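Local coordinates for variable region-containing chitin-binding protein 3 (Branchiostoma floridae, PDB 2FBO) that probably binds chitin as an immune-type receptor of amphioxus, the part described here being its two tandem V-type immunoglobulin domains, at residues R104-V109 against D240-S245; M156-T161 against V228-A233; N165-W170 against L188-Q193. One frame throughout, in Å; residues are numbered along the deposited sequence.

Contact 1: residues R104-V109 against D240-S245; sequences RYWCQV and DADRSS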
ATOM      1  N   ARG A 104       4.550 -11.183  -3.347  1.00 19.51           N
ATOM      2  CA  ARG A 104       3.886  -9.891  -3.376  1.00 18.55           C
ATOM      3  C   ARG A 104       4.837  -8.753  -3.003  1.00 18.20           C
ATOM      4  O   ARG A 104       5.462  -8.776  -1.941  1.00 18.46           O
ATOM      5  CB  ARG A 104       2.677  -9.928  -2.432  1.00 18.55           C
ATOM      6  CG  ARG A 104       1.756  -8.726  -2.545  1.00 19.16           C
ATOM      7  CD  ARG A 104       0.500  -8.924  -1.714  1.00 21.66           C
ATOM      8  NE  ARG A 104      -0.370  -9.970  -2.257  1.00 24.68           N
ATOM      9  CZ  ARG A 104      -1.216  -9.795  -3.271  1.00 23.84           C
ATOM     10  NH1 ARG A 104      -1.321  -8.617  -3.867  1.00 21.70           N
ATOM     11  NH2 ARG A 104      -1.978 -10.797  -3.680  1.00 24.58           N
ATOM     12  N   TYR A 105       4.932  -7.764  -3.887  1.00 17.85           N
ATOM     13  CA  TYR A 105       5.812  -6.618  -3.693  1.00 19.99           C
ATOM     14  C   TYR A 105       5.043  -5.320  -3.500  1.00 20.28           C
ATOM     15  O   TYR A 105       4.110  -5.018  -4.243  1.00 21.58           O
ATOM     16  CB  TYR A 105       6.756  -6.464  -4.893  1.00 19.52           C
ATOM     17  CG  TYR A 105       7.786  -7.557  -5.006  1.00 18.83           C
ATOM     18  CD1 TYR A 105       7.429  -8.846  -5.393  1.00 18.98           C
ATOM     19  CD2 TYR A 105       9.124  -7.307  -4.692  1.00 16.12           C
ATOM     20  CE1 TYR A 105       8.380  -9.867  -5.465  1.00 18.70           C
ATOM     21  CE2 TYR A 105      10.078  -8.313  -4.760  1.00 18.21           C
ATOM     22  CZ  TYR A 105       9.705  -9.587  -5.145  1.00 16.11           C
ATOM     23  OH  TYR A 105      10.648 -10.571  -5.203  1.00 17.23           O
ATOM     24  N   TRP A 106       5.463  -4.544  -2.513  1.00 19.16           N
ATOM     25  CA  TRP A 106       4.817  -3.277  -2.214  1.00 19.60           C
ATOM     26  C   TRP A 106       5.618  -2.055  -2.629  1.00 19.59           C
ATOM     27  O   TRP A 106       6.800  -1.938  -2.313  1.00 18.99           O
ATOM     28  CB  TRP A 106       4.536  -3.169  -0.707  1.00 18.42           C
ATOM     29  CG  TRP A 106       3.615  -4.214  -0.209  1.00 16.49           C
ATOM     30  CD1 TRP A 106       3.943  -5.473   0.196  1.00 17.57           C
ATOM     31  CD2 TRP A 106       2.187  -4.132  -0.158  1.00 18.95           C
ATOM     32  NE1 TRP A 106       2.799  -6.188   0.492  1.00 19.56           N
ATOM     33  CE2 TRP A 106       1.710  -5.388   0.279  1.00 16.82           C
ATOM     34  CE3 TRP A 106       1.265  -3.119  -0.450  1.00 19.33           C
ATOM     35  CZ2 TRP A 106       0.344  -5.658   0.436  1.00 19.65           C
ATOM     36  CZ3 TRP A 106      -0.101  -3.388  -0.293  1.00 21.54           C
ATOM     37  CH2 TRP A 106      -0.542  -4.651   0.144  1.00 19.27           C
ATOM     38  N   CYS A 107       4.971  -1.152  -3.354  1.00 18.75           N
ATOM     39  CA  CYS A 107       5.610   0.100  -3.718  1.00 20.07           C
ATOM     40  C   CYS A 107       5.062   1.091  -2.713  1.00 20.18           C
ATOM     41  O   CYS A 107       3.884   1.450  -2.767  1.00 21.49           O
ATOM     42  CB  CYS A 107       5.230   0.562  -5.113  1.00 18.69           C
ATOM     43  SG  CYS A 107       6.044   2.131  -5.564  1.00 22.36           S
ATOM     44  N   GLN A 108       5.901   1.506  -1.773  1.00 19.55           N
ATOM     45  CA  GLN A 108       5.485   2.462  -0.759  1.00 19.98           C
ATOM     46  C   GLN A 108       6.253   3.759  -0.941  1.00 20.38           C
ATOM     47  O   GLN A 108       7.472   3.753  -1.137  1.00 19.31           O
ATOM     48  CB  GLN A 108       5.753   1.914   0.646  1.00 20.07           C
ATOM     49  CG  GLN A 108       5.534   2.927   1.773  1.00 21.33           C
ATOM     50  CD  GLN A 108       5.979   2.398   3.127  1.00 23.29           C
ATOM     51  OE1 GLN A 108       5.320   1.545   3.722  1.00 21.87           O
ATOM     52  NE2 GLN A 108       7.115   2.897   3.615  1.00 23.25           N
ATOM     53  N   VAL A 109       5.538   4.873  -0.889  1.00 19.65           N
ATOM     54  CA  VAL A 109       6.180   6.176  -1.011  1.00 20.29           C
ATOM     55  C   VAL A 109       5.687   7.013   0.159  1.00 21.28           C
ATOM     56  O   VAL A 109       4.483   7.179   0.348  1.00 23.88           O
ATOM     57  CB  VAL A 109       5.822   6.872  -2.331  1.00 20.28           C
ATOM     58  CG1 VAL A 109       6.613   8.174  -2.451  1.00 20.46           C
ATOM     59  CG2 VAL A 109       6.124   5.952  -3.511  1.00 17.17           C
ATOM     60  N   ASP A 240      -1.711 -14.336  -0.484  1.00 23.91           N
ATOM     61  CA  ASP A 240      -3.085 -14.484  -0.003  1.00 25.02           C
ATOM     62  C   ASP A 240      -3.709 -13.242   0.608  1.00 26.71           C
ATOM     63  O   ASP A 240      -4.823 -13.300   1.133  1.00 27.48           O
ATOM     64  CB  ASP A 240      -3.140 -15.612   1.027  1.00 26.87           C
ATOM     65  CG  ASP A 240      -2.696 -16.942   0.456  1.00 29.31           C
ATOM     66  OD1 ASP A 240      -2.383 -17.852   1.249  1.00 33.45           O
ATOM     67  OD2 ASP A 240      -2.671 -17.076  -0.785  1.00 31.95           O
ATOM     68  N   ALA A 241      -3.006 -12.118   0.552  1.00 25.45           N
ATOM     69  CA  ALA A 241      -3.549 -10.902   1.124  1.00 24.83           C
ATOM     70  C   ALA A 241      -3.189  -9.684   0.302  1.00 24.18           C
ATOM     71  O   ALA A 241      -2.172  -9.663  -0.396  1.00 23.84           O
ATOM     72  CB  ALA A 241      -3.048 -10.736   2.559  1.00 25.22           C
ATOM     73  N   ASP A 242      -4.050  -8.676   0.361  1.00 21.67           N
ATOM     74  CA  ASP A 242      -3.809  -7.428  -0.337  1.00 22.09           C
ATOM     75  C   ASP A 242      -4.620  -6.334   0.329  1.00 24.38           C
ATOM     76  O   ASP A 242      -5.623  -6.610   1.001  1.00 24.93           O
ATOM     77  CB  ASP A 242      -4.164  -7.536  -1.824  1.00 22.35           C
ATOM     78  CG  ASP A 242      -3.569  -6.395  -2.648  1.00 24.58           C
ATOM     79  OD1 ASP A 242      -2.585  -5.769  -2.187  1.00 24.14           O
ATOM     80  OD2 ASP A 242      -4.068  -6.126  -3.761  1.00 22.16           O
ATOM     81  N   ARG A 243      -4.170  -5.095   0.170  1.00 22.55           N
ATOM     82  CA  ARG A 243      -4.862  -3.962   0.759  1.00 22.91           C
ATOM     83  C   ARG A 243      -4.615  -2.712  -0.067  1.00 25.10           C
ATOM     84  O   ARG A 243      -3.607  -2.602  -0.765  1.00 23.22           O
ATOM     85  CB  ARG A 243      -4.401  -3.742   2.210  1.00 20.13           C
ATOM     86  CG  ARG A 243      -2.966  -3.217   2.369  1.00 19.18           C
ATOM     87  CD  ARG A 243      -2.626  -2.924   3.843  1.00 19.34           C
ATOM     88  NE  ARG A 243      -2.539  -4.131   4.658  1.00 17.93           N
ATOM     89  CZ  ARG A 243      -2.281  -4.141   5.965  1.00 21.43           C
ATOM     90  NH1 ARG A 243      -2.082  -3.005   6.618  1.00 24.09           N
ATOM     91  NH2 ARG A 243      -2.224  -5.289   6.625  1.00 21.35           N
ATOM     92  N   SER A 244      -5.552  -1.775   0.008  1.00 24.34           N
ATOM     93  CA  SER A 244      -5.461  -0.520  -0.722  1.00 26.22           C
ATOM     94  C   SER A 244      -6.035   0.565   0.184  1.00 26.03           C
ATOM     95  O   SER A 244      -6.887   0.285   1.036  1.00 25.48           O
ATOM     96  CB  SER A 244      -6.265  -0.610  -2.020  1.00 27.03           C
ATOM     97  OG  SER A 244      -6.118   0.565  -2.788  1.00 30.02           O
ATOM     98  N   SER A 245      -5.585   1.803   0.010  1.00 26.37           N
ATOM     99  CA  SER A 245      -6.068   2.870   0.872  1.00 27.13           C
ATOM    100  C   SER A 245      -6.968   3.897   0.200  1.00 27.72           C
ATOM    101  O   SER A 245      -7.014   4.021  -1.030  1.00 28.37           O
ATOM    102  CB  SER A 245      -4.891   3.598   1.530  1.00 24.32           C
ATOM    103  OG  SER A 245      -4.276   4.488   0.614  1.00 26.38           O
TER
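Asp242 OD1 is gripped by two groups of the first domain: Arg104, through a salt bridge, and the hydroxyl of Ser124, through a hydrogen bond. Arg104 NH1 lies 3.5 Å from Asp242 OD1, but that oxygen is displaced to one side of the plane holding the N-H bonds, so the attraction is electrostatic. The two flat groups are tilted 25° from parallel, the carboxylate offset beyond NH1, and Asp242 CB sits 3.6 Å above the plane of the Arg104 guanidinium, toward its rim. The Ala241 carbonyl oxygen lies over the same face, near NE, at an angle too poor for a hydrogen bond. The N-H groups have other acceptors: NH1 bonds Ser124 OG, and NH2 the carbonyls of Leu239 and Val138, which probably fix the rotation of the group. The other carboxylate oxygen, Asp242 OD2, takes the backbone N-H of Val140. Arg104 gets across by a bend late in its chain, chi3 -69°, after two extended torsions.

Trp106 advances beside it with the far corner of its benzene ring. Its CH2 approaches Asp242 OD1 to 3.3 Å and the aliphatic Arg243 CG to 3.6 Å, while NE1 turns to the carbonyl of Gly42. The guanidinium of Arg243 pairs with Glu231, leaving its methylene stem for the tryptophan.

With axes 9.4 Å apart and 17° from parallel, the strands are too distant to share backbone bonds, and buried side chains fill the interval. Sheet faces meeting this way, through the F strand of one V domain and the G strand of the next, recall the GFCC' pairing of antibody variable domains.

Contact 2: residues M156-T161 against V228-A233; sequences MTCPCT and VWCELA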
ATOM      1  N   MET A 156     -17.939   3.097   2.378  1.00 36.51           N
ATOM      2  CA  MET A 156     -16.658   2.977   1.705  1.00 35.85           C
ATOM      3  C   MET A 156     -16.563   1.578   1.125  1.00 35.01           C
ATOM      4  O   MET A 156     -16.712   0.585   1.840  1.00 35.25           O
ATOM      5  CB  MET A 156     -15.540   3.259   2.700  1.00 38.56           C
ATOM      6  CG  MET A 156     -15.713   4.624   3.343  1.00 39.33           C
ATOM      7  SD  MET A 156     -14.421   5.054   4.475  1.00 43.84           S
ATOM      8  CE  MET A 156     -14.788   3.955   5.828  1.00 42.16           C
ATOM      9  N   THR A 157     -16.344   1.511  -0.185  1.00 34.12           N
ATOM     10  CA  THR A 157     -16.260   0.238  -0.887  1.00 33.51           C
ATOM     11  C   THR A 157     -14.852  -0.348  -0.945  1.00 33.16           C
ATOM     12  O   THR A 157     -13.863   0.347  -0.710  1.00 32.58           O
ATOM     13  CB  THR A 157     -16.797   0.372  -2.319  1.00 33.36           C
ATOM     14  OG1 THR A 157     -16.016   1.336  -3.037  1.00 32.37           O
ATOM     15  CG2 THR A 157     -18.254   0.832  -2.293  1.00 34.41           C
ATOM     16  N   CYS A 158     -14.788  -1.636  -1.273  1.00 32.68           N
ATOM     17  CA  CYS A 158     -13.535  -2.376  -1.360  1.00 32.70           C
ATOM     18  C   CYS A 158     -13.523  -3.266  -2.608  1.00 31.45           C
ATOM     19  O   CYS A 158     -13.465  -4.488  -2.494  1.00 32.16           O
ATOM     20  CB  CYS A 158     -13.383  -3.253  -0.114  1.00 31.85           C
ATOM     21  SG  CYS A 158     -11.775  -4.091   0.073  1.00 28.89           S
ATOM     22  N   PRO A 159     -13.571  -2.667  -3.810  1.00 32.49           N
ATOM     23  CA  PRO A 159     -13.565  -3.426  -5.067  1.00 32.76           C
ATOM     24  C   PRO A 159     -12.408  -4.416  -5.098  1.00 34.34           C
ATOM     25  O   PRO A 159     -11.299  -4.089  -4.669  1.00 32.92           O
ATOM     26  CB  PRO A 159     -13.418  -2.338  -6.128  1.00 33.24           C
ATOM     27  CG  PRO A 159     -14.087  -1.165  -5.497  1.00 33.63           C
ATOM     28  CD  PRO A 159     -13.576  -1.219  -4.081  1.00 31.98           C
ATOM     29  N   CYS A 160     -12.654  -5.616  -5.616  1.00 35.16           N
ATOM     30  CA  CYS A 160     -11.609  -6.632  -5.658  1.00 35.61           C
ATOM     31  C   CYS A 160     -11.784  -7.716  -6.714  1.00 36.14           C
ATOM     32  O   CYS A 160     -12.809  -7.790  -7.385  1.00 35.82           O
ATOM     33  CB  CYS A 160     -11.511  -7.310  -4.294  1.00 36.39           C
ATOM     34  SG  CYS A 160     -13.040  -8.144  -3.732  1.00 35.53           S
ATOM     35  N   THR A 161     -10.759  -8.559  -6.831  1.00 35.41           N
ATOM     36  CA  THR A 161     -10.740  -9.683  -7.762  1.00 35.87           C
ATOM     37  C   THR A 161     -10.153 -10.893  -7.038  1.00 35.62           C
ATOM     38  O   THR A 161      -9.252 -10.750  -6.205  1.00 34.01           O
ATOM     39  CB  THR A 161      -9.881  -9.374  -9.002  1.00 37.43           C
ATOM     40  OG1 THR A 161     -10.463  -8.285  -9.729  1.00 40.61           O
ATOM     41  CG2 THR A 161      -9.801 -10.590  -9.908  1.00 40.42           C
ATOM     42  N   VAL A 228      -7.875   5.382   5.327  1.00 29.63           N
ATOM     43  CA  VAL A 228      -8.404   4.099   5.758  1.00 30.47           C
ATOM     44  C   VAL A 228      -7.947   3.056   4.754  1.00 29.61           C
ATOM     45  O   VAL A 228      -7.695   3.374   3.586  1.00 29.26           O
ATOM     46  CB  VAL A 228      -9.944   4.107   5.805  1.00 31.41           C
ATOM     47  CG1 VAL A 228     -10.423   5.083   6.874  1.00 32.29           C
ATOM     48  CG2 VAL A 228     -10.498   4.489   4.444  1.00 32.03           C
ATOM     49  N   TRP A 229      -7.834   1.815   5.205  1.00 26.88           N
ATOM     50  CA  TRP A 229      -7.397   0.750   4.316  1.00 28.23           C
ATOM     51  C   TRP A 229      -8.341  -0.429   4.358  1.00 27.28           C
ATOM     52  O   TRP A 229      -8.874  -0.762   5.414  1.00 28.71           O
ATOM     53  CB  TRP A 229      -6.016   0.231   4.721  1.00 26.02           C
ATOM     54  CG  TRP A 229      -4.923   1.239   4.713  1.00 25.98           C
ATOM     55  CD1 TRP A 229      -4.732   2.258   5.602  1.00 27.50           C
ATOM     56  CD2 TRP A 229      -3.840   1.306   3.784  1.00 26.01           C
ATOM     57  NE1 TRP A 229      -3.591   2.956   5.283  1.00 25.33           N
ATOM     58  CE2 TRP A 229      -3.024   2.393   4.170  1.00 25.80           C
ATOM     59  CE3 TRP A 229      -3.477   0.550   2.661  1.00 26.84           C
ATOM     60  CZ2 TRP A 229      -1.863   2.744   3.473  1.00 25.46           C
ATOM     61  CZ3 TRP A 229      -2.318   0.898   1.966  1.00 26.13           C
ATOM     62  CH2 TRP A 229      -1.527   1.985   2.376  1.00 25.12           C
ATOM     63  N   CYS A 230      -8.537  -1.060   3.208  1.00 26.23           N
ATOM     64  CA  CYS A 230      -9.349  -2.264   3.156  1.00 27.83           C
ATOM     65  C   CYS A 230      -8.409  -3.393   2.795  1.00 26.00           C
ATOM     66  O   CYS A 230      -7.767  -3.358   1.741  1.00 25.59           O
ATOM     67  CB  CYS A 230     -10.447  -2.209   2.094  1.00 27.19           C
ATOM     68  SG  CYS A 230     -11.342  -3.804   2.038  1.00 29.76           S
ATOM     69  N   GLU A 231      -8.314  -4.379   3.677  1.00 25.99           N
ATOM     70  CA  GLU A 231      -7.469  -5.535   3.436  1.00 25.47           C
ATOM     71  C   GLU A 231      -8.321  -6.789   3.349  1.00 25.94           C
ATOM     72  O   GLU A 231      -9.205  -7.006   4.184  1.00 24.48           O
ATOM     73  CB  GLU A 231      -6.455  -5.731   4.563  1.00 26.37           C
ATOM     74  CG  GLU A 231      -5.742  -7.077   4.470  1.00 26.70           C
ATOM     75  CD  GLU A 231      -4.888  -7.388   5.676  1.00 29.23           C
ATOM     76  OE1 GLU A 231      -5.439  -7.455   6.797  1.00 30.86           O
ATOM     77  OE2 GLU A 231      -3.664  -7.573   5.502  1.00 28.04           O
ATOM     78  N   LEU A 232      -8.053  -7.599   2.332  1.00 23.77           N
ATOM     79  CA  LEU A 232      -8.750  -8.860   2.141  1.00 24.61           C
ATOM     80  C   LEU A 232      -7.691  -9.950   2.235  1.00 25.96           C
ATOM     81  O   LEU A 232      -6.638  -9.846   1.602  1.00 27.42           O
ATOM     82  CB  LEU A 232      -9.424  -8.904   0.770  1.00 24.53           C
ATOM     83  CG  LEU A 232     -10.447  -7.807   0.472  1.00 26.05           C
ATOM     84  CD1 LEU A 232     -11.042  -8.032  -0.909  1.00 26.93           C
ATOM     85  CD2 LEU A 232     -11.543  -7.823   1.532  1.00 26.32           C
ATOM     86  N   ALA A 233      -7.953 -10.976   3.036  1.00 25.67           N
ATOM     87  CA  ALA A 233      -7.004 -12.072   3.196  1.00 29.22           C
ATOM     88  C   ALA A 233      -7.684 -13.433   3.095  1.00 31.18           C
ATOM     89  O   ALA A 233      -8.687 -13.692   3.767  1.00 31.93           O
ATOM     90  CB  ALA A 233      -6.282 -11.948   4.529  1.00 29.72           C
TER
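Met156 meets Val228 at the start of the first segment, crossing it at about a right angle. The sulfur does the touching: Met156 SD lies 4.0 Å from Val228 CG2, and the bend at the end of the methionine chain turns its methyl group aside. Trp170 packs on Met156 as well.

Two residues on, Cys158 is joined covalently to Cys230. The bond from Cys158 SG to Cys230 SG measures 2.0 Å, and its torsion of -89° is close to the unstrained right angle preferred by disulfides, with left-handed sense. Both sulfurs stand opposite their own backbone nitrogens, chi1 -172° at Cys158 and 177° at Cys230, an extended form that spans two facing sheets. Leu232 covers the same bridge, with its CG and CD2 each 4.0 Å from Cys158 SG, and Trp170 lies against Cys230 from strand 167-175, as the core tryptophan of immunoglobulin domains does. The backbone of Cys158 is tethered too, its carbonyl accepting a bond from the side chain of Arg213.

The side chain of Cys160 again points at the second segment. Leu232 CD1 presses on Cys160 CB at 3.5 Å, tight for two carbons, and reaches Cys160 SG at the same distance. That sulfur belongs to a second, local disulfide with Cys163, which Leu232 also touches.

Sulfur and hydrocarbon thus make the whole contact between the segments, and its one strong link is covalent. Such chemistry suits a protein made for the oxidising exterior of the cell: the buried B-to-F disulfide pins the two sheets of the second immunoglobulin domain together, probably shielded from reductants by Leu232 and Trp170.

Contact 3: residues N165-W170 against L188-Q193; sequences NANVTW and LANKNQ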
ATOM      1  N   ASN A 165     -14.922 -15.309  -0.409  1.00 37.34           N
ATOM      2  CA  ASN A 165     -14.804 -15.773   0.969  1.00 37.65           C
ATOM      3  C   ASN A 165     -13.556 -15.282   1.701  1.00 36.71           C
ATOM      4  O   ASN A 165     -12.997 -15.995   2.536  1.00 36.70           O
ATOM      5  CB  ASN A 165     -14.849 -17.303   1.002  0.66 40.04           C
ATOM      6  CG  ASN A 165     -16.175 -17.855   0.515  0.66 41.32           C
ATOM      7  OD1 ASN A 165     -16.629 -17.530  -0.582  0.66 42.81           O
ATOM      8  ND2 ASN A 165     -16.801 -18.696   1.328  0.66 43.48           N
ATOM      9  N   ALA A 166     -13.126 -14.062   1.401  1.00 35.32           N
ATOM     10  CA  ALA A 166     -11.946 -13.504   2.054  1.00 33.41           C
ATOM     11  C   ALA A 166     -12.290 -12.853   3.387  1.00 31.99           C
ATOM     12  O   ALA A 166     -13.376 -12.300   3.559  1.00 30.90           O
ATOM     13  CB  ALA A 166     -11.289 -12.476   1.144  1.00 34.45           C
ATOM     14  N   ASN A 167     -11.364 -12.936   4.338  1.00 30.93           N
ATOM     15  CA  ASN A 167     -11.551 -12.294   5.627  1.00 31.18           C
ATOM     16  C   ASN A 167     -11.374 -10.822   5.266  1.00 31.53           C
ATOM     17  O   ASN A 167     -10.561 -10.494   4.394  1.00 31.57           O
ATOM     18  CB  ASN A 167     -10.456 -12.720   6.606  1.00 32.72           C
ATOM     19  CG  ASN A 167     -10.733 -12.269   8.027  0.66 33.56           C
ATOM     20  OD1 ASN A 167     -11.438 -12.945   8.776  0.66 34.98           O
ATOM     21  ND2 ASN A 167     -10.191 -11.113   8.401  1.00 34.74           N
ATOM     22  N   VAL A 168     -12.130  -9.939   5.914  1.00 30.01           N
ATOM     23  CA  VAL A 168     -12.039  -8.509   5.626  1.00 28.37           C
ATOM     24  C   VAL A 168     -11.638  -7.712   6.857  1.00 27.81           C
ATOM     25  O   VAL A 168     -12.248  -7.852   7.921  1.00 26.81           O
ATOM     26  CB  VAL A 168     -13.388  -7.946   5.122  1.00 29.40           C
ATOM     27  CG1 VAL A 168     -13.224  -6.489   4.713  1.00 27.37           C
ATOM     28  CG2 VAL A 168     -13.898  -8.778   3.958  1.00 32.47           C
ATOM     29  N   THR A 169     -10.608  -6.883   6.715  1.00 24.94           N
ATOM     30  CA  THR A 169     -10.152  -6.053   7.821  1.00 24.75           C
ATOM     31  C   THR A 169      -9.864  -4.644   7.333  1.00 24.69           C
ATOM     32  O   THR A 169      -9.115  -4.456   6.373  1.00 24.38           O
ATOM     33  CB  THR A 169      -8.860  -6.590   8.454  1.00 24.81           C
ATOM     34  OG1 THR A 169      -9.032  -7.959   8.829  1.00 25.70           O
ATOM     35  CG2 THR A 169      -8.502  -5.772   9.693  1.00 24.91           C
ATOM     36  N   TRP A 170     -10.472  -3.658   7.982  1.00 24.29           N
ATOM     37  CA  TRP A 170     -10.240  -2.263   7.624  1.00 25.26           C
ATOM     38  C   TRP A 170      -9.312  -1.682   8.679  1.00 26.73           C
ATOM     39  O   TRP A 170      -9.403  -2.042   9.862  1.00 25.73           O
ATOM     40  CB  TRP A 170     -11.542  -1.457   7.593  1.00 25.76           C
ATOM     41  CG  TRP A 170     -12.451  -1.791   6.446  1.00 26.64           C
ATOM     42  CD1 TRP A 170     -13.279  -2.874   6.341  1.00 27.50           C
ATOM     43  CD2 TRP A 170     -12.632  -1.029   5.248  1.00 26.72           C
ATOM     44  NE1 TRP A 170     -13.970  -2.828   5.148  1.00 25.51           N
ATOM     45  CE2 TRP A 170     -13.590  -1.706   4.459  1.00 26.42           C
ATOM     46  CE3 TRP A 170     -12.077   0.163   4.761  1.00 27.36           C
ATOM     47  CZ2 TRP A 170     -14.006  -1.232   3.213  1.00 27.24           C
ATOM     48  CZ3 TRP A 170     -12.493   0.634   3.518  1.00 28.28           C
ATOM     49  CH2 TRP A 170     -13.449  -0.064   2.761  1.00 28.08           C
ATOM     50  N   LEU A 188      -9.555  -1.169  12.348  1.00 28.59           N
ATOM     51  CA  LEU A 188     -10.754  -0.343  12.395  1.00 29.60           C
ATOM     52  C   LEU A 188     -12.006  -1.211  12.492  1.00 30.82           C
ATOM     53  O   LEU A 188     -12.866  -0.994  13.349  1.00 30.09           O
ATOM     54  CB  LEU A 188     -10.836   0.511  11.132  1.00 28.88           C
ATOM     55  CG  LEU A 188     -12.054   1.423  11.007  1.00 30.11           C
ATOM     56  CD1 LEU A 188     -12.051   2.436  12.141  1.00 31.19           C
ATOM     57  CD2 LEU A 188     -12.019   2.126   9.661  1.00 29.99           C
ATOM     58  N   ALA A 189     -12.098  -2.189  11.598  1.00 31.28           N
ATOM     59  CA  ALA A 189     -13.238  -3.099  11.557  1.00 30.48           C
ATOM     60  C   ALA A 189     -12.794  -4.450  11.008  1.00 32.57           C
ATOM     61  O   ALA A 189     -11.768  -4.550  10.331  1.00 30.70           O
ATOM     62  CB  ALA A 189     -14.333  -2.510  10.681  1.00 30.29           C
ATOM     63  N   ASN A 190     -13.565  -5.490  11.306  1.00 32.35           N
ATOM     64  CA  ASN A 190     -13.234  -6.827  10.841  1.00 32.68           C
ATOM     65  C   ASN A 190     -14.488  -7.668  10.677  1.00 33.81           C
ATOM     66  O   ASN A 190     -15.439  -7.543  11.451  1.00 33.06           O
ATOM     67  CB  ASN A 190     -12.301  -7.520  11.836  1.00 33.02           C
ATOM     68  CG  ASN A 190     -11.817  -8.870  11.341  1.00 35.84           C
ATOM     69  OD1 ASN A 190     -11.001  -8.952  10.420  1.00 37.08           O
ATOM     70  ND2 ASN A 190     -12.320  -9.942  11.949  1.00 36.22           N
ATOM     71  N   LYS A 191     -14.476  -8.524   9.663  1.00 33.64           N
ATOM     72  CA  LYS A 191     -15.585  -9.424   9.389  1.00 35.27           C
ATOM     73  C   LYS A 191     -14.998 -10.721   8.854  1.00 36.63           C
ATOM     74  O   LYS A 191     -14.450 -10.746   7.752  1.00 35.27           O
ATOM     75  CB  LYS A 191     -16.531  -8.825   8.348  1.00 36.73           C
ATOM     76  CG  LYS A 191     -17.678  -9.756   7.974  1.00 38.79           C
ATOM     77  CD  LYS A 191     -18.545  -9.180   6.862  1.00 41.75           C
ATOM     78  CE  LYS A 191     -19.636 -10.171   6.470  1.00 45.99           C
ATOM     79  NZ  LYS A 191     -20.485  -9.691   5.342  1.00 48.97           N
ATOM     80  N   ASN A 192     -15.097 -11.792   9.634  1.00 37.86           N
ATOM     81  CA  ASN A 192     -14.567 -13.077   9.198  1.00 40.96           C
ATOM     82  C   ASN A 192     -15.628 -13.890   8.457  1.00 42.07           C
ATOM     83  O   ASN A 192     -16.807 -13.531   8.444  1.00 42.54           O
ATOM     84  CB  ASN A 192     -14.025 -13.873  10.394  1.00 41.74           C
ATOM     85  CG  ASN A 192     -15.084 -14.164  11.434  1.00 44.01           C
ATOM     86  OD1 ASN A 192     -16.238 -14.438  11.103  1.00 43.55           O
ATOM     87  ND2 ASN A 192     -14.693 -14.123  12.702  1.00 44.86           N
ATOM     88  N   GLN A 193     -15.199 -14.989   7.843  0.66 42.65           N
ATOM     89  CA  GLN A 193     -16.091 -15.852   7.074  0.66 42.48           C
ATOM     90  C   GLN A 193     -17.149 -16.575   7.892  0.66 42.87           C
ATOM     91  O   GLN A 193     -17.837 -17.465   7.390  0.66 43.15           O
ATOM     92  CB  GLN A 193     -15.265 -16.873   6.295  0.66 43.19           C
ATOM     93  CG  GLN A 193     -14.574 -16.271   5.099  0.66 44.83           C
ATOM     94  CD  GLN A 193     -15.565 -15.646   4.139  0.66 45.65           C
ATOM     95  OE1 GLN A 193     -16.400 -16.337   3.555  0.66 46.46           O
ATOM     96  NE2 GLN A 193     -15.486 -14.330   3.979  0.66 45.89           N
TER
HETATM   97  O   HOH W   1     -15.399 -12.013   5.448  1.00 39.29           O
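Asn190 OD1 accepts two side-chain donors from the neighbouring strand. Thr169 OG1 gives its proton at 2.7 Å, in the carbonyl plane; Asn167 ND2 reaches the same Asn190 OD1 at 3.1 Å, bent to 142° at the hydrogen, onto a lone pair. The extended first torsion of Asn190 (chi1 -175°) carries its amide over to the facing strand. Were Asn190 replaced by an alanine, the Thr169 hydroxyl and the Asn167 amide would probably lose their shared acceptor and be freer to turn.

Beneath runs the antiparallel ladder of the C-C' hairpin in the second V-type domain. Val168 and Lys191 exchange two backbone bonds, N to O in each direction, and Trp170 N donates to Ala189 O at 2.8 Å. A classic bulge then interrupts the pairing: Leu188 N, at 2.6 Å, and Ala189 N, at 3.2 Å, both give to Trp170 O from the same face of its plane.

Where the strands part, a water donates to Ala166 O and to Lys191 O, 2.8 Å from each. Gln193 folds back, bent at chi2 (-58°), and its NE2 adds a weak bond to Ala166 O. Other polar ends are met farther afield: Trp170 NE1 by the carbonyl of Arg213, Asn192 OD1 by the N-H groups of Phe194 and Ile196, and Lys191 NZ by the carbonyl of Gly211.

From the N terminus, the chain first supplies residues 104-109 in the first V domain, then crosses into the second. There come 156-161, 165-170, 188-193, 228-233 and finally 240-245, so the three contacts nest without crossing. Contact 3 closes the shortest loop, a hairpin; contact 2 encloses it, bridging the two sheets of the second domain; contact 1 encloses both and joins the domains. Strands 241-249, 226-233, 167-175 and 184-191 lie in that order across one sheet. A probable backbone bond between Asp242 and Leu232, with side-chain pairing alongside, ties contact 1 to contact 2; others, Glu231 with Thr169 and Ala233 with Asn167, tie contact 2 to contact 3. Contacts 1 and 3 do not touch.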